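Local coordinates for ThiJ/PfpI domain protein (Brachyspira murdochii, PDB 4HCJ) that has no established activity but belongs to the DJ-1/PfpI family, within the glutaminase-like clan, and binds magnesium ions in the crystal, at residues V73-G78 and V112-A117; T83-W88 and S129-H134; S144-V149 and T155-T160. All blocks are in the same frame, centred on the assembly; numbering follows the deposited sequence.

Contact 1. Residues V73-G78 and V112-A117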
loop_
_atom_site.group_PDB
_atom_site.type_symbol
_atom_site.label_atom_id
_atom_site.label_comp_id
_atom_site.label_asym_id
_atom_site.label_seq_id
_atom_site.Cartn_x
_atom_site.Cartn_y
_atom_site.Cartn_z
ATOM N N VAL A 73 -6.123 0.956 -2.585
ATOM C CA VAL A 73 -4.905 1.718 -2.364
ATOM C C VAL A 73 -3.837 0.765 -1.846
ATOM O O VAL A 73 -4.132 -0.153 -1.075
ATOM C CB VAL A 73 -5.148 2.917 -1.406
ATOM C CG1 VAL A 73 -5.615 2.460 -0.017
ATOM C CG2 VAL A 73 -3.907 3.777 -1.280
ATOM N N VAL A 74 -2.612 0.982 -2.314
ATOM C CA VAL A 74 -1.450 0.173 -1.936
ATOM C C VAL A 74 -0.365 1.089 -1.391
ATOM O O VAL A 74 0.169 1.954 -2.121
ATOM C CB VAL A 74 -0.910 -0.604 -3.145
ATOM C CG1 VAL A 74 0.398 -1.316 -2.802
ATOM C CG2 VAL A 74 -1.959 -1.586 -3.671
ATOM N N PHE A 75 -0.032 0.899 -0.118
ATOM C CA PHE A 75 1.037 1.642 0.555
ATOM C C PHE A 75 2.348 0.881 0.401
ATOM O O PHE A 75 2.523 -0.205 0.967
ATOM C CB PHE A 75 0.686 1.848 2.035
ATOM C CG PHE A 75 -0.510 2.731 2.246
ATOM C CD1 PHE A 75 -0.360 4.113 2.329
ATOM C CD2 PHE A 75 -1.790 2.195 2.352
ATOM C CE1 PHE A 75 -1.463 4.944 2.494
ATOM C CE2 PHE A 75 -2.894 3.030 2.513
ATOM C CZ PHE A 75 -2.726 4.403 2.577
ATOM N N VAL A 76 3.264 1.455 -0.374
ATOM C CA VAL A 76 4.571 0.868 -0.618
ATOM C C VAL A 76 5.563 1.352 0.432
ATOM O O VAL A 76 5.485 2.503 0.878
ATOM C CB VAL A 76 5.048 1.231 -2.062
ATOM C CG1 VAL A 76 6.525 0.941 -2.280
ATOM C CG2 VAL A 76 4.196 0.488 -3.090
ATOM N N GLY A 77 6.475 0.470 0.831
ATOM C CA GLY A 77 7.476 0.778 1.820
ATOM C C GLY A 77 8.787 1.297 1.243
ATOM O O GLY A 77 8.817 2.125 0.307
ATOM N N GLY A 78 9.873 0.796 1.825
ATOM C CA GLY A 78 11.206 1.304 1.573
ATOM C C GLY A 78 11.594 2.316 2.630
ATOM O O GLY A 78 10.743 2.894 3.309
ATOM N N VAL A 112 3.121 0.464 8.234
ATOM C CA VAL A 112 3.167 1.379 9.366
ATOM C C VAL A 112 2.223 2.575 9.194
ATOM O O VAL A 112 1.656 3.059 10.168
ATOM C CB VAL A 112 4.600 1.803 9.696
ATOM C CG1 VAL A 112 4.630 2.809 10.847
ATOM C CG2 VAL A 112 5.439 0.578 10.024
ATOM N N ILE A 113 2.042 3.056 7.959
ATOM C CA ILE A 113 1.092 4.141 7.731
ATOM C C ILE A 113 -0.302 3.705 8.177
ATOM O O ILE A 113 -1.035 4.450 8.833
ATOM C CB ILE A 113 1.077 4.575 6.262
ATOM C CG1 ILE A 113 2.434 5.197 5.884
ATOM C CG2 ILE A 113 -0.065 5.556 5.980
ATOM C CD1 ILE A 113 2.624 5.400 4.378
HETATM N N MSE A 114 -0.689 2.500 7.764
HETATM C CA MSE A 114 -1.988 1.947 8.133
HETATM C C MSE A 114 -2.129 1.764 9.656
HETATM O O MSE A 114 -3.174 2.102 10.243
HETATM C CB MSE A 114 -2.204 0.636 7.382
HETATM C CG MSE A 114 -2.308 0.854 5.863
HETATM SE SE MSE A 114 -1.966 -0.735 4.793
HETATM C CE MSE A 114 -3.392 -1.907 5.412
ATOM N N ALA A 115 -1.069 1.267 10.289
ATOM C CA ALA A 115 -1.088 1.097 11.731
ATOM C C ALA A 115 -1.277 2.446 12.422
ATOM O O ALA A 115 -2.094 2.585 13.339
ATOM C CB ALA A 115 0.201 0.440 12.191
ATOM N N ASN A 116 -0.510 3.439 11.981
ATOM C CA ASN A 116 -0.567 4.767 12.581
ATOM C C ASN A 116 -1.895 5.480 12.322
ATOM O O ASN A 116 -2.293 6.335 13.107
ATOM C CB ASN A 116 0.598 5.619 12.105
ATOM C CG ASN A 116 1.930 5.196 12.696
ATOM O OD1 ASN A 116 1.991 4.346 13.582
ATOM N ND2 ASN A 116 3.003 5.805 12.218
ATOM N N ALA A 117 -2.582 5.116 11.244
ATOM C CA ALA A 117 -3.916 5.635 10.943
ATOM C C ALA A 117 -5.002 4.995 11.814
ATOM O O ALA A 117 -6.175 5.378 11.718
ATOM C CB ALA A 117 -4.248 5.390 9.480
#
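The ring of Phe75 meets Ile113 and Met114, two successive residues of helix 110-116. Both come obliquely from the same side of the ring. At the CD1/CE1 half, Phe75 CE1 lies 3.8 Å from Ile113 CG2. Phe75 CD1 touches both branches of Ile113, with CD1 at 3.8 Å and CG2 at 3.9 Å. At the CD2/CE2 half, Phe75 CD2 is 3.8 Å from Met114 CG and equally far from Met114 SE. Met114 is a selenomethionine, so the chalcogen here is selenium. Its SE stands 4.9 Å from the centroid of the Phe75 ring, 58° off the ring normal. This is an oblique Met-aromatic contact, neither squarely over the face nor in the ring plane.

The torsions explain the fit. Phe75 CG lies anti to its own carbonyl carbon (chi1 -66°), and its CB bond already points at the helix, which sends the ring across the gap. Ile113 also points its CB toward the strand, and its two branches part there. CG2 goes to CE1 and CD1, while the CG1 arm brings CD1 to the ring from another direction. The long axes of Phe75 and Ile113 meet at about a right angle. Met114 runs out extended as far as SE, then bends at chi3 (61°), which turns CE away from the line of the chain.

All three residues are buried, and the contact is wholly apolar. It belongs to the core of the alpha-beta-alpha sandwich. Val74 points away from the helix, to the other side of the sheet, where it meets Ile10 of strand 9-13. Ala94 of helix 88-99, Val13 of strand 9-13 and Val104 of strand 103-107 also pack against the Phe75 side chain. Strand 72-75 itself is bonded between those two strands.

Contact 2. Residues T83-W88 and S129-H134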
loop_
_atom_site.group_PDB
_atom_site.type_symbol
_atom_site.label_atom_id
_atom_site.label_comp_id
_atom_site.label_asym_id
_atom_site.label_seq_id
_atom_site.Cartn_x
_atom_site.Cartn_y
_atom_site.Cartn_z
ATOM N N THR A 83 9.406 8.744 6.084
ATOM C CA THR A 83 9.021 10.150 6.014
ATOM C C THR A 83 7.504 10.357 5.967
ATOM O O THR A 83 7.029 11.448 6.228
ATOM C CB THR A 83 9.683 10.869 4.795
ATOM O OG1 THR A 83 9.136 10.378 3.562
ATOM C CG2 THR A 83 11.201 10.648 4.816
ATOM N N LEU A 84 6.756 9.306 5.625
ATOM C CA LEU A 84 5.298 9.357 5.491
ATOM C C LEU A 84 4.555 8.711 6.656
ATOM O O LEU A 84 3.331 8.787 6.720
ATOM C CB LEU A 84 4.886 8.642 4.209
ATOM C CG LEU A 84 5.471 9.186 2.905
ATOM C CD1 LEU A 84 5.030 8.327 1.718
ATOM C CD2 LEU A 84 5.067 10.632 2.713
ATOM N N TRP A 85 5.277 8.089 7.579
ATOM C CA TRP A 85 4.642 7.333 8.644
ATOM C C TRP A 85 3.732 8.169 9.534
ATOM O O TRP A 85 2.674 7.693 9.982
ATOM C CB TRP A 85 5.711 6.673 9.487
ATOM C CG TRP A 85 6.296 5.441 8.919
ATOM C CD1 TRP A 85 5.977 4.818 7.732
ATOM C CD2 TRP A 85 7.293 4.636 9.540
ATOM N NE1 TRP A 85 6.729 3.668 7.579
ATOM C CE2 TRP A 85 7.532 3.530 8.689
ATOM C CE3 TRP A 85 8.008 4.738 10.741
ATOM C CZ2 TRP A 85 8.441 2.527 9.020
ATOM C CZ3 TRP A 85 8.905 3.746 11.059
ATOM C CH2 TRP A 85 9.114 2.656 10.204
ATOM N N ASP A 86 4.169 9.392 9.837
ATOM C CA ASP A 86 3.413 10.274 10.725
ATOM C C ASP A 86 2.671 11.371 9.970
ATOM O O ASP A 86 2.254 12.353 10.564
ATOM C CB ASP A 86 4.338 10.877 11.792
ATOM C CG ASP A 86 4.842 9.830 12.773
ATOM O OD1 ASP A 86 4.069 8.909 13.129
ATOM O OD2 ASP A 86 6.015 9.925 13.174
ATOM N N ASP A 87 2.493 11.192 8.670
ATOM C CA ASP A 87 1.878 12.214 7.845
ATOM C C ASP A 87 0.354 12.061 7.851
ATOM O O ASP A 87 -0.179 11.002 7.523
ATOM C CB ASP A 87 2.441 12.069 6.434
ATOM C CG ASP A 87 2.123 13.254 5.551
ATOM O OD1 ASP A 87 0.961 13.528 5.275
ATOM O OD2 ASP A 87 3.063 13.918 5.106
ATOM N N TRP A 88 -0.348 13.133 8.210
ATOM C CA TRP A 88 -1.796 13.071 8.267
ATOM C C TRP A 88 -2.434 12.785 6.904
ATOM O O TRP A 88 -3.555 12.269 6.849
ATOM C CB TRP A 88 -2.389 14.339 8.908
ATOM C CG TRP A 88 -2.263 15.571 8.080
ATOM C CD1 TRP A 88 -1.257 16.485 8.125
ATOM C CD2 TRP A 88 -3.190 16.040 7.083
ATOM N NE1 TRP A 88 -1.491 17.488 7.218
ATOM C CE2 TRP A 88 -2.668 17.243 6.563
ATOM C CE3 TRP A 88 -4.402 15.554 6.576
ATOM C CZ2 TRP A 88 -3.321 17.978 5.570
ATOM C CZ3 TRP A 88 -5.052 16.287 5.589
ATOM C CH2 TRP A 88 -4.499 17.475 5.089
ATOM N N SER A 129 9.761 -7.092 9.558
ATOM C CA SER A 129 10.216 -7.486 10.874
ATOM C C SER A 129 10.736 -6.309 11.727
ATOM O O SER A 129 10.384 -6.164 12.899
ATOM C CB SER A 129 11.302 -8.539 10.728
ATOM O OG SER A 129 11.690 -8.988 11.998
ATOM N N ALA A 130 11.524 -5.441 11.115
ATOM C CA ALA A 130 12.072 -4.276 11.808
ATOM C C ALA A 130 11.012 -3.305 12.332
ATOM O O ALA A 130 11.291 -2.513 13.235
ATOM C CB ALA A 130 13.040 -3.530 10.897
ATOM N N ASP A 131 9.811 -3.361 11.766
ATOM C CA ASP A 131 8.770 -2.395 12.076
ATOM C C ASP A 131 7.729 -2.927 13.064
ATOM O O ASP A 131 6.710 -2.262 13.297
ATOM C CB ASP A 131 8.025 -1.980 10.792
ATOM C CG ASP A 131 8.898 -1.254 9.770
ATOM O OD1 ASP A 131 9.964 -0.717 10.149
ATOM O OD2 ASP A 131 8.475 -1.203 8.579
ATOM N N GLU A 132 7.954 -4.086 13.649
ATOM C CA GLU A 132 6.912 -4.680 14.469
ATOM C C GLU A 132 6.560 -3.836 15.725
ATOM O O GLU A 132 5.428 -3.907 16.200
ATOM C CB GLU A 132 7.269 -6.149 14.770
ATOM C CG GLU A 132 7.292 -7.050 13.484
ATOM C CD GLU A 132 7.574 -8.529 13.730
ATOM O OE1 GLU A 132 7.593 -8.951 14.883
ATOM O OE2 GLU A 132 7.789 -9.279 12.756
ATOM N N SER A 133 7.491 -3.021 16.237
ATOM C CA SER A 133 7.159 -2.107 17.325
ATOM C C SER A 133 5.985 -1.198 16.948
ATOM O O SER A 133 5.006 -1.072 17.696
ATOM C CB SER A 133 8.386 -1.272 17.680
ATOM O OG SER A 133 8.806 -0.508 16.575
ATOM N N HIS A 134 6.088 -0.566 15.784
ATOM C CA HIS A 134 5.074 0.397 15.369
ATOM C C HIS A 134 3.743 -0.268 15.113
ATOM O O HIS A 134 2.672 0.275 15.415
ATOM C CB HIS A 134 5.501 1.117 14.096
ATOM C CG HIS A 134 6.873 1.686 14.173
ATOM N ND1 HIS A 134 7.144 2.868 14.819
ATOM C CD2 HIS A 134 8.050 1.242 13.674
ATOM C CE1 HIS A 134 8.437 3.117 14.736
ATOM N NE2 HIS A 134 9.009 2.141 14.056
#
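Trp85 reaches from its loop toward the start of helix 132-137 and touches Asp131 and His134 with the far rim of its indole. Its CB points at that segment. CG lies anti to the carbonyl carbon (chi1 -79°), which carries the ring system onward in the same direction. The near part of the indole rests on Val112 of helix 110-116. NE1 makes a weak hydrogen bond to the carbonyl oxygen of Ser109. Beyond it the six-membered ring does the touching.

CZ2 comes first and lies 3.8 Å from both Asp131 OD1 and Asp131 OD2. CH2 follows, 3.5 Å from Asp131 OD1, which sits at the ring edge near its plane. The carboxylate is turned at 90° to the indole. An aromatic C-H edge carries slight positive charge, so this approach to a carboxylate is probably attractive. The other oxygen, Asp131 OD2, is hydrogen-bonded to Ser109 OG.

The pair with His134 is an edge-to-face (T-shaped) aromatic stack. The edge of Trp85 meets the His134 face, with centroids 4.7 Å apart and planes at 57°. In the DJ-1/PfpI fold this stack joins the type I turn ahead of helix 88-99 (Leu84 to Asp87) to the first turn of helix 132-137. Asp131 belongs to the 3-10 entry.

CZ3 is the atom over the imidazole, 3.4 Å from His134 NE2 and 3.7 Å from CD2. On the opposite face of His134 lies Ser133 OG; both atoms sit toward the ring's rim. The His134 side chain is about 5 Å from that of His137, a magnesium-binding site of this protein, unoccupied on this chain here.

Contact 3. Residues S144-V149 and T155-T160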
loop_
_atom_site.group_PDB
_atom_site.type_symbol
_atom_site.label_atom_id
_atom_site.label_comp_id
_atom_site.label_asym_id
_atom_site.label_seq_id
_atom_site.Cartn_x
_atom_site.Cartn_y
_atom_site.Cartn_z
ATOM N N SER A 144 2.598 -14.931 11.679
ATOM C CA SER A 144 3.804 -15.528 11.110
ATOM C C SER A 144 3.560 -15.910 9.661
ATOM O O SER A 144 3.588 -17.090 9.308
ATOM C CB SER A 144 4.199 -16.786 11.894
ATOM O OG SER A 144 4.506 -16.490 13.241
ATOM N N GLU A 145 3.342 -14.913 8.810
ATOM C CA GLU A 145 3.037 -15.168 7.410
ATOM C C GLU A 145 3.665 -14.076 6.559
ATOM O O GLU A 145 3.891 -12.951 7.022
ATOM C CB GLU A 145 1.518 -15.146 7.170
ATOM C CG GLU A 145 0.695 -16.106 8.011
ATOM C CD GLU A 145 0.954 -17.578 7.737
ATOM O OE1 GLU A 145 1.623 -17.958 6.756
ATOM O OE2 GLU A 145 0.438 -18.392 8.524
ATOM N N ASN A 146 3.883 -14.395 5.287
ATOM C CA ASN A 146 4.383 -13.425 4.324
ATOM C C ASN A 146 3.321 -12.438 3.852
ATOM O O ASN A 146 3.648 -11.290 3.540
ATOM C CB ASN A 146 4.977 -14.159 3.120
ATOM C CG ASN A 146 6.260 -14.887 3.484
ATOM O OD1 ASN A 146 7.200 -14.280 3.985
ATOM N ND2 ASN A 146 6.276 -16.197 3.324
ATOM N N VAL A 147 2.075 -12.903 3.757
ATOM C CA VAL A 147 0.941 -12.100 3.304
ATOM C C VAL A 147 -0.258 -12.475 4.160
ATOM O O VAL A 147 -0.444 -13.660 4.497
ATOM C CB VAL A 147 0.583 -12.396 1.815
ATOM C CG1 VAL A 147 -0.582 -11.536 1.354
ATOM C CG2 VAL A 147 1.784 -12.183 0.912
ATOM N N VAL A 148 -1.064 -11.484 4.533
ATOM C CA VAL A 148 -2.270 -11.723 5.323
ATOM C C VAL A 148 -3.425 -10.950 4.722
ATOM O O VAL A 148 -3.359 -9.727 4.565
ATOM C CB VAL A 148 -2.116 -11.307 6.811
ATOM C CG1 VAL A 148 -3.408 -11.538 7.588
ATOM C CG2 VAL A 148 -0.939 -12.024 7.466
ATOM N N VAL A 149 -4.505 -11.665 4.409
ATOM C CA VAL A 149 -5.745 -11.054 3.953
ATOM C C VAL A 149 -6.739 -11.075 5.108
ATOM O O VAL A 149 -7.082 -12.151 5.616
ATOM C CB VAL A 149 -6.342 -11.822 2.747
ATOM C CG1 VAL A 149 -7.713 -11.261 2.372
ATOM C CG2 VAL A 149 -5.384 -11.780 1.562
ATOM N N THR A 155 -1.992 -7.176 3.911
ATOM C CA THR A 155 -0.657 -6.738 4.283
ATOM C C THR A 155 0.371 -7.788 3.876
ATOM O O THR A 155 0.053 -8.982 3.722
ATOM C CB THR A 155 -0.543 -6.413 5.789
ATOM O OG1 THR A 155 -0.909 -7.565 6.554
ATOM C CG2 THR A 155 -1.414 -5.218 6.185
ATOM N N ALA A 156 1.615 -7.346 3.705
ATOM C CA ALA A 156 2.714 -8.239 3.381
ATOM C C ALA A 156 3.990 -7.741 4.034
ATOM O O ALA A 156 4.115 -6.566 4.393
ATOM C CB ALA A 156 2.886 -8.394 1.871
ATOM N N ASN A 157 4.958 -8.644 4.165
ATOM C CA ASN A 157 6.088 -8.398 5.052
ATOM C C ASN A 157 7.340 -7.788 4.420
ATOM O O ASN A 157 8.376 -7.756 5.065
ATOM C CB ASN A 157 6.458 -9.661 5.832
ATOM C CG ASN A 157 7.085 -10.721 4.970
ATOM O OD1 ASN A 157 7.131 -10.596 3.753
ATOM N ND2 ASN A 157 7.532 -11.796 5.599
ATOM N N GLY A 158 7.260 -7.293 3.187
ATOM C CA GLY A 158 8.389 -6.613 2.575
ATOM C C GLY A 158 8.694 -7.111 1.185
ATOM O O GLY A 158 7.906 -7.854 0.579
ATOM N N PRO A 159 9.854 -6.708 0.647
ATOM C CA PRO A 159 10.101 -6.884 -0.782
ATOM C C PRO A 159 10.175 -8.338 -1.224
ATOM O O PRO A 159 9.845 -8.604 -2.375
ATOM C CB PRO A 159 11.417 -6.134 -1.022
ATOM C CG PRO A 159 12.027 -5.973 0.343
ATOM C CD PRO A 159 10.889 -5.883 1.297
ATOM N N THR A 160 10.547 -9.260 -0.322
ATOM C CA THR A 160 10.609 -10.690 -0.658
ATOM C C THR A 160 9.229 -11.281 -0.929
ATOM O O THR A 160 9.108 -12.374 -1.479
ATOM C CB THR A 160 11.334 -11.550 0.430
ATOM O OG1 THR A 160 10.540 -11.626 1.625
ATOM C CG2 THR A 160 12.721 -10.983 0.758
HETATM O O HOH W 1 9.292 -14.088 2.104
HETATM O O HOH W 2 -3.684 -7.913 6.846
#
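Val148 and Thr155 form an antiparallel hydrogen-bonded pair, with both of their backbone bonds made. Val148 N donates to Thr155 O at 2.9 Å, and Thr155 N donates to Val148 O at 3.0 Å. Both are nearly straight. The neighbouring pair, Val147 with Ala156, is non-hydrogen-bonded. There CA-H groups approach the carbonyl oxygens: Val147 CA lies near Thr155 O, and Ala156 CA near Asn146 O. The side chains of this pair share one face of the sheet, where Val147 CG2 packs against Ala156 CB.

Past the strand ends the ladder gains one more backbone bond. Asn157 N donates to Asn146 O at 3.0 Å, more bent than the strand bonds. The two asparagine side chains run alongside each other in the same direction. Asn157 ND2 donates a bent hydrogen bond to Asn146 OD1 at 3.0 Å, and the acceptor is tilted out of the Asn157 amide plane. The amide planes are 72° apart. Asn157 CG lies between its own N and carbonyl carbon (chi1 71°), which brings the amide beside Asn146. The other end of that amide, OD1, is hydrogen-bonded to Ser161 OG.

Asn146 OD1 has a second donor, a water at 2.8 Å. A second water donates to Val148 O at 2.9 Å and accepts from Thr155 OG1 at 2.8 Å. Thr155 OG1 also accepts from Thr126 N, so its hydroxyl joins strand 153-156 to that neighbouring loop.

This is the hairpin of strands 147-150 and 153-156 at one margin of the central sheet. Ala156 carries the sheet inward through backbone bonds to Gly106 and Gly108. Two acceptors, Val148 O and Asn146 OD1, take two donors each. The asparagine amides thus extend the bonding past the ladder, while the second water adds a link alongside a regular pair.

How the contacts relate
Contacts 1 and 2 lie side by side, their centres 8 Å apart, and their segments alternate along the chain. Helix 110-116 joins them: Asn116 ND2 is 2.9 Å from Trp85 O, a probable hydrogen bond, and Val112 CG2 lies 3.7 Å from Asp131 CB. Contact 3 follows in series. It shares the central sheet with contact 1, about 13 Å away between centres, and Met114 CE meets Thr155 CG2 at 3.9 Å. Contacts 2 and 3 do not touch, with centres 16 Å apart. Contact 2 is close to His137, a magnesium-binding site of this protein, unoccupied on this chain here. The His134 side chain is about 9 Å from a bound magnesium ion, against about 14 Å for Ile113.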